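Local atomic coordinates of glucosamine-6-phosphate deaminase (Thermotoga maritima, PDB entry 1J5X), a protein that belongs to the SIS-domain family of alpha/beta proteins, whose members are built around parallel beta sheets flanked by helices. Residues D213-L218 and G261-M266. Numbering follows the deposited sequence.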
ATOM      1  N   ASP A 213       8.603 -13.800  15.347  1.00 26.49           N
ATOM      2  CA  ASP A 213       9.610 -13.386  14.389  1.00 27.85           C
ATOM      3  C   ASP A 213       9.290 -13.797  12.952  1.00 27.07           C
ATOM      4  O   ASP A 213      10.186 -13.839  12.114  1.00 28.83           O
ATOM      5  CB  ASP A 213      10.978 -13.955  14.755  1.00 35.03           C
ATOM      6  CG  ASP A 213      11.601 -13.234  15.901  1.00 40.95           C
ATOM      7  OD1 ASP A 213      11.963 -12.043  15.773  1.00 41.76           O
ATOM      8  OD2 ASP A 213      11.719 -13.872  16.968  1.00 50.88           O
ATOM      9  N   HIS A 214       8.030 -14.114  12.694  1.00 26.57           N
ATOM     10  CA  HIS A 214       7.578 -14.518  11.342  1.00 25.72           C
ATOM     11  C   HIS A 214       6.220 -13.840  11.168  1.00 25.38           C
ATOM     12  O   HIS A 214       5.242 -14.258  11.831  1.00 23.97           O
ATOM     13  CB  HIS A 214       7.353 -16.002  11.293  1.00 24.44           C
ATOM     14  CG  HIS A 214       6.841 -16.478   9.975  1.00 22.07           C
ATOM     15  ND1 HIS A 214       6.172 -17.665   9.832  1.00 23.71           N
ATOM     16  CD2 HIS A 214       6.890 -15.919   8.744  1.00 21.88           C
ATOM     17  CE1 HIS A 214       5.823 -17.827   8.563  1.00 24.63           C
ATOM     18  NE2 HIS A 214       6.249 -16.781   7.886  1.00 22.00           N
ATOM     19  N   PHE A 215       6.179 -12.826  10.304  1.00 23.66           N
ATOM     20  CA  PHE A 215       4.918 -12.098  10.057  1.00 23.27           C
ATOM     21  C   PHE A 215       4.322 -12.508   8.699  1.00 24.32           C
ATOM     22  O   PHE A 215       5.043 -12.521   7.679  1.00 22.34           O
ATOM     23  CB  PHE A 215       5.170 -10.602  10.018  1.00 22.75           C
ATOM     24  CG  PHE A 215       5.688 -10.009  11.313  1.00 20.11           C
ATOM     25  CD1 PHE A 215       5.651 -10.740  12.502  1.00 23.24           C
ATOM     26  CD2 PHE A 215       6.181  -8.736  11.324  1.00 20.21           C
ATOM     27  CE1 PHE A 215       6.127 -10.153  13.690  1.00 24.02           C
ATOM     28  CE2 PHE A 215       6.657  -8.125  12.502  1.00 23.90           C
ATOM     29  CZ  PHE A 215       6.630  -8.848  13.679  1.00 20.92           C
ATOM     30  N   VAL A 216       3.004 -12.748   8.678  1.00 20.82           N
ATOM     31  CA  VAL A 216       2.297 -13.170   7.459  1.00 22.06           C
ATOM     32  C   VAL A 216       1.129 -12.188   7.299  1.00 22.94           C
ATOM     33  O   VAL A 216       0.422 -11.928   8.290  1.00 21.58           O
ATOM     34  CB  VAL A 216       1.776 -14.596   7.655  1.00 22.65           C
ATOM     35  CG1 VAL A 216       0.884 -15.046   6.489  1.00 23.69           C
ATOM     36  CG2 VAL A 216       2.981 -15.575   7.841  1.00 19.08           C
ATOM     37  N   PHE A 217       0.971 -11.609   6.104  1.00 17.46           N
ATOM     38  CA  PHE A 217      -0.103 -10.648   5.813  1.00 20.02           C
ATOM     39  C   PHE A 217      -1.016 -11.247   4.753  1.00 17.68           C
ATOM     40  O   PHE A 217      -0.581 -11.568   3.646  1.00 17.73           O
ATOM     41  CB  PHE A 217       0.566  -9.344   5.397  1.00 21.41           C
ATOM     42  CG  PHE A 217       1.392  -8.756   6.515  1.00 21.70           C
ATOM     43  CD1 PHE A 217       0.757  -8.012   7.492  1.00 20.33           C
ATOM     44  CD2 PHE A 217       2.780  -8.985   6.612  1.00 21.05           C
ATOM     45  CE1 PHE A 217       1.462  -7.456   8.581  1.00 23.02           C
ATOM     46  CE2 PHE A 217       3.520  -8.450   7.701  1.00 23.68           C
ATOM     47  CZ  PHE A 217       2.859  -7.678   8.679  1.00 18.47           C
ATOM     48  N   LEU A 218      -2.302 -11.421   5.091  1.00 17.78           N
ATOM     49  CA  LEU A 218      -3.232 -12.075   4.179  1.00 14.97           C
ATOM     50  C   LEU A 218      -4.342 -11.143   3.750  1.00 15.99           C
ATOM     51  O   LEU A 218      -4.878 -10.431   4.586  1.00 14.99           O
ATOM     52  CB  LEU A 218      -3.857 -13.293   4.887  1.00 16.19           C
ATOM     53  CG  LEU A 218      -2.948 -14.410   5.431  1.00 18.58           C
ATOM     54  CD1 LEU A 218      -3.851 -15.621   5.905  1.00 18.80           C
ATOM     55  CD2 LEU A 218      -2.025 -14.906   4.256  1.00 17.39           C
ATOM     56  N   GLY A 261       5.223 -18.251  17.200  1.00 28.94           N
ATOM     57  CA  GLY A 261       6.152 -17.251  16.730  1.00 28.34           C
ATOM     58  C   GLY A 261       5.639 -16.639  15.424  1.00 26.56           C
ATOM     59  O   GLY A 261       6.064 -15.571  15.031  1.00 25.67           O
ATOM     60  N   THR A 262       4.724 -17.329  14.761  1.00 25.90           N
ATOM     61  CA  THR A 262       4.164 -16.773  13.526  1.00 25.78           C
ATOM     62  C   THR A 262       3.021 -15.839  13.916  1.00 25.27           C
ATOM     63  O   THR A 262       2.174 -16.220  14.715  1.00 26.41           O
ATOM     64  CB  THR A 262       3.588 -17.857  12.630  1.00 27.34           C
ATOM     65  OG1 THR A 262       4.641 -18.738  12.222  1.00 30.92           O
ATOM     66  CG2 THR A 262       2.936 -17.224  11.394  1.00 27.91           C
ATOM     67  N   LEU A 263       3.016 -14.640  13.356  1.00 22.91           N
ATOM     68  CA  LEU A 263       1.972 -13.634  13.609  1.00 23.24           C
ATOM     69  C   LEU A 263       1.282 -13.372  12.255  1.00 24.40           C
ATOM     70  O   LEU A 263       1.953 -13.010  11.295  1.00 25.03           O
ATOM     71  CB  LEU A 263       2.593 -12.322  14.116  1.00 22.91           C
ATOM     72  CG  LEU A 263       1.674 -11.089  14.332  1.00 23.80           C
ATOM     73  CD1 LEU A 263       0.598 -11.434  15.346  1.00 23.12           C
ATOM     74  CD2 LEU A 263       2.457  -9.893  14.793  1.00 23.88           C
ATOM     75  N   VAL A 264      -0.049 -13.535  12.208  1.00 22.73           N
ATOM     76  CA  VAL A 264      -0.792 -13.333  10.961  1.00 22.02           C
ATOM     77  C   VAL A 264      -1.704 -12.106  11.066  1.00 22.48           C
ATOM     78  O   VAL A 264      -2.427 -11.978  12.052  1.00 22.68           O
ATOM     79  CB  VAL A 264      -1.672 -14.575  10.666  1.00 23.58           C
ATOM     80  CG1 VAL A 264      -2.442 -14.386   9.311  1.00 20.88           C
ATOM     81  CG2 VAL A 264      -0.817 -15.840  10.644  1.00 20.66           C
ATOM     82  N   PHE A 265      -1.677 -11.196  10.081  1.00 17.97           N
ATOM     83  CA  PHE A 265      -2.598 -10.054  10.076  1.00 20.44           C
ATOM     84  C   PHE A 265      -3.450 -10.358   8.867  1.00 22.23           C
ATOM     85  O   PHE A 265      -2.946 -10.451   7.738  1.00 19.39           O
ATOM     86  CB  PHE A 265      -1.903  -8.740   9.841  1.00 19.99           C
ATOM     87  CG  PHE A 265      -1.511  -8.020  11.103  1.00 21.60           C
ATOM     88  CD1 PHE A 265      -1.114  -8.738  12.238  1.00 21.64           C
ATOM     89  CD2 PHE A 265      -1.442  -6.641  11.132  1.00 22.82           C
ATOM     90  CE1 PHE A 265      -0.648  -8.041  13.404  1.00 19.86           C
ATOM     91  CE2 PHE A 265      -0.968  -5.946  12.313  1.00 24.16           C
ATOM     92  CZ  PHE A 265      -0.584  -6.691  13.422  1.00 20.75           C
HETATM   93  N   MSE A 266      -4.731 -10.569   9.111  1.00 21.07           N
HETATM   94  CA  MSE A 266      -5.656 -10.941   8.087  1.00 21.99           C
HETATM   95  C   MSE A 266      -6.607  -9.773   7.787  1.00 21.38           C
HETATM   96  O   MSE A 266      -7.287  -9.263   8.699  1.00 19.16           O
HETATM   97  CB  MSE A 266      -6.453 -12.157   8.573  1.00 21.80           C
HETATM   98  CG  MSE A 266      -7.415 -12.694   7.513  1.00 28.12           C
HETATM   99 SE   MSE A 266      -8.371 -14.302   8.159  1.00 40.30          SE
HETATM  100  CE  MSE A 266      -7.081 -14.951   9.411  1.00 24.74           C
TER
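H214 and T262 meet through side chains that lie side by side: with CG of H214 anti to the backbone N (chi1 178°), the ring runs alongside T262, and ND1 hydrogen-bonds OG1, near the ring plane, at 3.0 Å; either may donate. Beyond this polar pair the same face is apolar, V216 CG2 meeting T262 CG2 and L218 CD1 meeting V264 CG1 (both 3.9 Å). On the face with F215 and L263, the ring edge of F217 points at the face of F265 in an offset edge-to-face pair, planes at 72°. F217 CD1 also reaches F265 CB at 3.6 Å, while F215 CE1 touches L263 CD2 at 3.8 Å. In the backbone, H214 O accepts from L263 N (2.7 Å) and V216 N donates to L263 O (2.8 Å); V216 O and L218 N continue the parallel ladder with F265 N and F265 O. G261 O receives weak bonds from D213 N and H214 N.

Further out, E243 OE2 bonds H214 NE2 and K259 O bonds T262 OG1. Helices 313-326 (L318) and 222-238 (C234, A231) cover the phenylalanine face of these central sheet strands. E243 probably keeps a proton on NE2; if OG1 donates to K259 O, ND1 would donate too, consistent with an imidazolium.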